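Local coordinates for protein trehalose-6-phosphate phosphatase (PDB 5DX9) that is a HAD-superfamily phosphatase that holds a magnesium ion and a sugar ligand, at residues Y63-R68 / E192-L197; H89-K94 / K135-T140. One frame throughout, in Å; residues are numbered along the deposited sequence.

Contact 1. Residues Y63-R68 / E192-L197. With G6P (6-O-phosphono-alpha-D-glucopyranose), chain B.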
loop_
_atom_site.group_PDB
_atom_site.type_symbol
_atom_site.label_atom_id
_atom_site.label_comp_id
_atom_site.label_asym_id
_atom_site.label_seq_id
_atom_site.Cartn_x
_atom_site.Cartn_y
_atom_site.Cartn_z
ATOM N N TYR A 63 0.326 6.485 7.412
ATOM C CA TYR A 63 0.805 5.124 7.221
ATOM C C TYR A 63 1.552 4.987 5.907
ATOM O O TYR A 63 1.234 5.660 4.926
ATOM C CB TYR A 63 -0.358 4.128 7.236
ATOM C CG TYR A 63 -0.729 3.579 8.594
ATOM C CD1 TYR A 63 -0.380 2.285 8.958
ATOM C CD2 TYR A 63 -1.442 4.346 9.505
ATOM C CE1 TYR A 63 -0.725 1.773 10.193
ATOM C CE2 TYR A 63 -1.791 3.842 10.743
ATOM C CZ TYR A 63 -1.431 2.555 11.083
ATOM O OH TYR A 63 -1.776 2.044 12.316
ATOM N N LEU A 64 2.550 4.113 5.894
ATOM C CA LEU A 64 3.100 3.616 4.644
ATOM C C LEU A 64 2.508 2.234 4.405
ATOM O O LEU A 64 2.474 1.405 5.313
ATOM C CB LEU A 64 4.627 3.556 4.685
ATOM C CG LEU A 64 5.372 4.872 4.917
ATOM C CD1 LEU A 64 6.866 4.670 4.720
ATOM C CD2 LEU A 64 4.851 5.963 3.998
ATOM N N ILE A 65 2.015 1.998 3.196
ATOM C CA ILE A 65 1.481 0.692 2.836
ATOM C C ILE A 65 2.268 0.169 1.649
ATOM O O ILE A 65 2.134 0.668 0.532
ATOM C CB ILE A 65 -0.023 0.754 2.511
ATOM C CG1 ILE A 65 -0.788 1.339 3.701
ATOM C CG2 ILE A 65 -0.553 -0.629 2.160
ATOM C CD1 ILE A 65 -2.295 1.310 3.545
ATOM N N SER A 66 3.107 -0.829 1.903
ATOM C CA SER A 66 4.106 -1.243 0.929
ATOM C C SER A 66 4.241 -2.757 0.816
ATOM O O SER A 66 3.789 -3.499 1.686
ATOM C CB SER A 66 5.458 -0.629 1.295
ATOM O OG SER A 66 6.470 -1.055 0.405
ATOM N N GLY A 67 4.862 -3.208 -0.269
ATOM C CA GLY A 67 5.174 -4.616 -0.432
ATOM C C GLY A 67 6.517 -4.918 0.200
ATOM O O GLY A 67 6.934 -6.073 0.298
ATOM N N ARG A 68 7.197 -3.859 0.629
ATOM C CA ARG A 68 8.487 -3.972 1.290
ATOM C C ARG A 68 8.419 -4.777 2.585
ATOM O O ARG A 68 7.348 -4.952 3.177
ATOM C CB ARG A 68 9.051 -2.581 1.586
ATOM C CG ARG A 68 9.546 -1.834 0.365
ATOM C CD ARG A 68 10.917 -2.324 -0.071
ATOM N NE ARG A 68 11.433 -1.531 -1.183
ATOM C CZ ARG A 68 12.708 -1.497 -1.550
ATOM N NH1 ARG A 68 13.608 -2.214 -0.887
ATOM N NH2 ARG A 68 13.085 -0.743 -2.574
ATOM N N GLU A 192 -7.029 -4.451 2.348
ATOM C CA GLU A 192 -7.551 -4.847 3.650
ATOM C C GLU A 192 -6.968 -3.982 4.758
ATOM O O GLU A 192 -7.621 -3.730 5.768
ATOM C CB GLU A 192 -7.261 -6.325 3.924
ATOM C CG GLU A 192 -8.114 -7.276 3.106
ATOM C CD GLU A 192 -9.593 -7.099 3.385
ATOM O OE1 GLU A 192 -9.936 -6.572 4.466
ATOM O OE2 GLU A 192 -10.411 -7.481 2.522
ATOM N N ILE A 193 -5.733 -3.534 4.566
ATOM C CA ILE A 193 -5.082 -2.663 5.535
ATOM C C ILE A 193 -5.787 -1.313 5.589
ATOM O O ILE A 193 -6.051 -0.779 6.666
ATOM C CB ILE A 193 -3.600 -2.448 5.197
ATOM C CG1 ILE A 193 -2.851 -3.784 5.220
ATOM C CG2 ILE A 193 -2.974 -1.452 6.158
ATOM C CD1 ILE A 193 -3.002 -4.555 6.516
ATOM N N VAL A 194 -6.087 -0.772 4.412
ATOM C CA VAL A 194 -6.803 0.490 4.304
ATOM C C VAL A 194 -8.143 0.415 5.025
ATOM O O VAL A 194 -8.555 1.363 5.689
ATOM C CB VAL A 194 -7.041 0.877 2.834
ATOM C CG1 VAL A 194 -7.943 2.101 2.743
ATOM C CG2 VAL A 194 -5.712 1.109 2.119
ATOM N N ARG A 195 -8.810 -0.726 4.894
ATOM C CA ARG A 195 -10.120 -0.918 5.504
ATOM C C ARG A 195 -10.004 -1.043 7.017
ATOM O O ARG A 195 -10.817 -0.490 7.756
ATOM C CB ARG A 195 -10.805 -2.148 4.913
ATOM C CG ARG A 195 -10.973 -2.060 3.408
ATOM C CD ARG A 195 -12.345 -2.520 2.975
ATOM N NE ARG A 195 -12.436 -3.973 2.886
ATOM C CZ ARG A 195 -12.081 -4.673 1.814
ATOM N NH1 ARG A 195 -11.599 -4.050 0.745
ATOM N NH2 ARG A 195 -12.200 -5.994 1.812
ATOM N N ARG A 196 -8.992 -1.776 7.470
ATOM C CA ARG A 196 -8.673 -1.836 8.889
ATOM C C ARG A 196 -8.478 -0.431 9.449
ATOM O O ARG A 196 -9.009 -0.093 10.506
ATOM C CB ARG A 196 -7.416 -2.672 9.126
ATOM C CG ARG A 196 -6.845 -2.539 10.530
ATOM C CD ARG A 196 -5.370 -2.897 10.553
ATOM N NE ARG A 196 -4.772 -2.661 11.863
ATOM C CZ ARG A 196 -4.592 -3.604 12.777
ATOM N NH1 ARG A 196 -4.958 -4.854 12.521
ATOM N NH2 ARG A 196 -4.041 -3.302 13.945
ATOM N N LEU A 197 -7.720 0.386 8.723
ATOM C CA LEU A 197 -7.444 1.752 9.153
ATOM C C LEU A 197 -8.704 2.616 9.173
ATOM O O LEU A 197 -8.870 3.452 10.061
ATOM C CB LEU A 197 -6.390 2.395 8.251
ATOM C CG LEU A 197 -5.016 1.726 8.273
ATOM C CD1 LEU A 197 -3.966 2.648 7.684
ATOM C CD2 LEU A 197 -4.651 1.320 9.688
HETATM C C1 G6P B . 10.281 -3.243 -4.451
HETATM C C2 G6P B . 10.688 -4.299 -3.432
HETATM C C3 G6P B . 9.941 -5.601 -3.648
HETATM C C4 G6P B . 8.448 -5.370 -3.546
HETATM C C5 G6P B . 7.928 -4.129 -4.296
HETATM C C6 G6P B . 6.744 -3.473 -3.560
HETATM O O1 G6P B . 10.732 -3.551 -5.772
HETATM O O2 G6P B . 12.096 -4.512 -3.518
HETATM O O3 G6P B . 10.287 -6.548 -2.627
HETATM O O4 G6P B . 7.857 -6.579 -4.042
HETATM O O5 G6P B . 8.866 -3.051 -4.448
HETATM O O6 G6P B . 7.093 -2.152 -3.073
HETATM P P G6P B . 5.959 -1.007 -2.835
HETATM O O1P G6P B . 6.340 0.021 -1.658
HETATM O O2P G6P B . 5.808 -0.226 -4.084
HETATM O O3P G6P B . 4.588 -1.778 -2.493
#
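L197 has CG beside its backbone N (chi1 -63°), which turns its branched end toward the Y63 ring, where CD1 lies over one face. I65 also has CG1 beside its N, and the chain is extended from there (chi2 -174°), which sends CD1 out to V194 and I193. These residues pack helix 190-200 against strand 60-65 in the Rossmann-like core of the HAD fold. Strand and helix segments run nearly antiparallel, with axes 10.3 Å apart. L197 CD1 makes a CH-pi contact, 3.6 Å from the centroid of the Y63 ring. The other branch of L197 reaches toward the hydroxyl end, with CD2 3.7 Å from Y63 CZ. I65 CD1 lies 3.7 Å from V194 CG2 and 3.9 Å from I193 CG2. I65 and I193 run alongside each other in opposite senses, while V194 meets I65 at about a right angle. L24 of the neighbouring strand 21-25 also touches Y63, V194 and L197. Beyond I65 the chain leaves the sheet and meets the bound G6P. The position of S66 at this strand end is consistent with HAD motif II. G67 N gives a hydrogen bond to G6P O3P at 2.7 Å. S66 to R68 form an ST turn, in which R68 N donates to S66 OG at 2.9 Å and 166°.

Contact 2. Residues H89-K94 / K135-T140. With G6P (6-O-phosphono-alpha-D-glucopyranose), chain B.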
loop_
_atom_site.group_PDB
_atom_site.type_symbol
_atom_site.label_atom_id
_atom_site.label_comp_id
_atom_site.label_asym_id
_atom_site.label_seq_id
_atom_site.Cartn_x
_atom_site.Cartn_y
_atom_site.Cartn_z
ATOM N N HIS A 89 2.638 -6.145 1.733
ATOM C CA HIS A 89 1.288 -6.149 1.177
ATOM C C HIS A 89 0.209 -6.424 2.215
ATOM O O HIS A 89 -0.792 -7.079 1.925
ATOM C CB HIS A 89 1.196 -7.172 0.042
ATOM C CG HIS A 89 2.142 -6.896 -1.083
ATOM N ND1 HIS A 89 1.858 -6.004 -2.093
ATOM C CD2 HIS A 89 3.379 -7.384 -1.349
ATOM C CE1 HIS A 89 2.876 -5.957 -2.937
ATOM N NE2 HIS A 89 3.810 -6.786 -2.507
ATOM N N GLY A 90 0.409 -5.913 3.424
ATOM C CA GLY A 90 -0.604 -6.015 4.457
ATOM C C GLY A 90 -0.541 -7.299 5.258
ATOM O O GLY A 90 -1.508 -7.670 5.927
ATOM N N SER A 91 0.596 -7.983 5.192
ATOM C CA SER A 91 0.807 -9.175 6.004
ATOM C C SER A 91 1.385 -8.780 7.363
ATOM O O SER A 91 1.393 -9.576 8.303
ATOM C CB SER A 91 1.731 -10.159 5.288
ATOM O OG SER A 91 3.015 -9.599 5.105
ATOM N N PHE A 92 1.863 -7.542 7.456
ATOM C CA PHE A 92 2.372 -6.997 8.711
ATOM C C PHE A 92 1.936 -5.550 8.890
ATOM O O PHE A 92 1.822 -4.803 7.916
ATOM C CB PHE A 92 3.895 -7.090 8.768
ATOM C CG PHE A 92 4.413 -8.494 8.767
ATOM C CD1 PHE A 92 4.232 -9.309 9.873
ATOM C CD2 PHE A 92 5.086 -9.001 7.668
ATOM C CE1 PHE A 92 4.708 -10.604 9.881
ATOM C CE2 PHE A 92 5.566 -10.297 7.670
ATOM C CZ PHE A 92 5.377 -11.099 8.779
ATOM N N VAL A 93 1.701 -5.160 10.139
ATOM C CA VAL A 93 1.245 -3.812 10.455
ATOM C C VAL A 93 1.865 -3.297 11.753
ATOM O O VAL A 93 1.619 -3.846 12.828
ATOM C CB VAL A 93 -0.291 -3.756 10.583
ATOM C CG1 VAL A 93 -0.765 -2.315 10.704
ATOM C CG2 VAL A 93 -0.948 -4.435 9.394
ATOM N N LYS A 94 2.673 -2.246 11.652
ATOM C CA LYS A 94 3.213 -1.591 12.838
ATOM C C LYS A 94 2.576 -0.222 13.043
ATOM O O LYS A 94 2.948 0.749 12.382
ATOM C CB LYS A 94 4.730 -1.439 12.742
ATOM C CG LYS A 94 5.316 -0.610 13.872
ATOM C CD LYS A 94 6.624 0.047 13.464
ATOM C CE LYS A 94 7.027 1.121 14.462
ATOM N NZ LYS A 94 8.246 1.860 14.040
ATOM N N LYS A 135 11.384 -12.638 1.827
ATOM C CA LYS A 135 10.936 -11.827 2.948
ATOM C C LYS A 135 10.225 -12.721 3.953
ATOM O O LYS A 135 10.267 -13.944 3.836
ATOM C CB LYS A 135 10.034 -10.688 2.462
ATOM C CG LYS A 135 10.785 -9.613 1.680
ATOM C CD LYS A 135 9.850 -8.609 1.012
ATOM C CE LYS A 135 9.220 -9.199 -0.236
ATOM N NZ LYS A 135 8.460 -8.193 -1.023
ATOM N N LYS A 136 9.576 -12.120 4.942
ATOM C CA LYS A 136 9.007 -12.902 6.031
ATOM C C LYS A 136 7.729 -13.638 5.636
ATOM O O LYS A 136 7.492 -14.752 6.096
ATOM C CB LYS A 136 8.747 -12.004 7.241
ATOM C CG LYS A 136 10.010 -11.336 7.772
ATOM C CD LYS A 136 9.820 -10.761 9.167
ATOM C CE LYS A 136 11.120 -10.158 9.687
ATOM N NZ LYS A 136 10.983 -9.593 11.061
ATOM N N ALA A 137 6.912 -13.029 4.782
ATOM C CA ALA A 137 5.661 -13.654 4.362
ATOM C C ALA A 137 5.454 -13.573 2.849
ATOM O O ALA A 137 4.386 -13.914 2.342
ATOM C CB ALA A 137 4.483 -13.018 5.089
ATOM N N SER A 138 6.478 -13.121 2.134
ATOM C CA SER A 138 6.408 -13.016 0.680
ATOM C C SER A 138 7.784 -13.190 0.058
ATOM O O SER A 138 8.800 -13.051 0.732
ATOM C CB SER A 138 5.809 -11.669 0.265
ATOM O OG SER A 138 6.585 -10.589 0.761
ATOM N N ILE A 139 7.815 -13.489 -1.236
ATOM C CA ILE A 139 9.079 -13.650 -1.939
ATOM C C ILE A 139 9.051 -12.945 -3.289
ATOM O O ILE A 139 8.106 -13.098 -4.063
ATOM C CB ILE A 139 9.420 -15.135 -2.159
ATOM C CG1 ILE A 139 9.312 -15.917 -0.848
ATOM C CG2 ILE A 139 10.807 -15.267 -2.778
ATOM C CD1 ILE A 139 9.409 -17.424 -1.022
ATOM N N THR A 140 10.099 -12.183 -3.568
ATOM C CA THR A 140 10.183 -11.428 -4.808
ATOM C C THR A 140 11.378 -11.861 -5.644
ATOM O O THR A 140 12.490 -11.972 -5.135
ATOM C CB THR A 140 10.291 -9.921 -4.542
ATOM O OG1 THR A 140 9.168 -9.492 -3.763
ATOM C CG2 THR A 140 10.329 -9.150 -5.853
HETATM C C1 G6P B . 10.281 -3.243 -4.451
HETATM C C2 G6P B . 10.688 -4.299 -3.432
HETATM C C3 G6P B . 9.941 -5.601 -3.648
HETATM C C4 G6P B . 8.448 -5.370 -3.546
HETATM C C5 G6P B . 7.928 -4.129 -4.296
HETATM C C6 G6P B . 6.744 -3.473 -3.560
HETATM O O1 G6P B . 10.732 -3.551 -5.772
HETATM O O2 G6P B . 12.096 -4.512 -3.518
HETATM O O3 G6P B . 10.287 -6.548 -2.627
HETATM O O4 G6P B . 7.857 -6.579 -4.042
HETATM O O5 G6P B . 8.866 -3.051 -4.448
HETATM O O6 G6P B . 7.093 -2.152 -3.073
HETATM P P G6P B . 5.959 -1.007 -2.835
HETATM O O1P G6P B . 6.340 0.021 -1.658
HETATM O O2P G6P B . 5.808 -0.226 -4.084
HETATM O O3P G6P B . 4.588 -1.778 -2.493
#
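F92 and K136 meet at about a right angle, with F92 CE2 3.6 Å from K136 CB. A137 adds its methyl to the same ring atom, F92 CE2 to A137 CB being 3.9 Å. Both approach the ring obliquely. A137 CB also touches S91 OG at 3.7 Å. That hydroxyl sits between its backbone N and carbonyl carbon (chi1 64°), and its main polar partner is E88 O. F92, A137 and S91 are buried and make up the tight part of the contact. No hydrogen bond crosses between the two segments. E88 helps to hold them together instead: its carboxylate receives K136 N and A137 N as well as S138 OG. The loose side is that of K136, at the rim. Past CB its extended chain leads away from F92, and the residue is exposed.

K135 N is hydrogen-bonded to S138 O at 2.8 Å, across the hairpin loop. The K135 chain diverges from that of K136 and heads for the ligand. It bends at chi3 (-77°), and NZ donates to G6P O3 at 2.9 Å and to T140 OG1 at 3.1 Å. NZ also makes a hydrogen bond to G67 O and a salt bridge to the carboxylate of E182, so several oxygens fix its place. H89 NE2 is hydrogen-bonded to E182 too, and G6P O4 lies at the edge of the H89 ring, near its plane. In the other segment, S91 and F92 face A87 in a classic beta bulge. Together these features are those of a HAD core strand meeting the hairpin loop of an antiparallel sheet, probably the cap, at the ligand pocket.

Overall arrangement
From the N terminus the chain passes strand 21-25 and reaches 63-68, the first half of contact 1. It then runs through helix 70-77 and strand 84-87 to 89-94, which opens contact 2. After helix 112-125, residues 135-140, the turn between strands 131-134 and 139-142 with the start of the latter, close contact 2. The antiparallel sheet is completed by strands 172-177 and 180-185. Helix 190-200 then closes contact 1, so the loop of contact 2 lies wholly within that of contact 1. Contact 1 ties sheet to helix in the core, while contact 2 joins the core to the four-stranded antiparallel sheet. They meet where S66 O lies 2.9 Å from H89 N, and both border G6P.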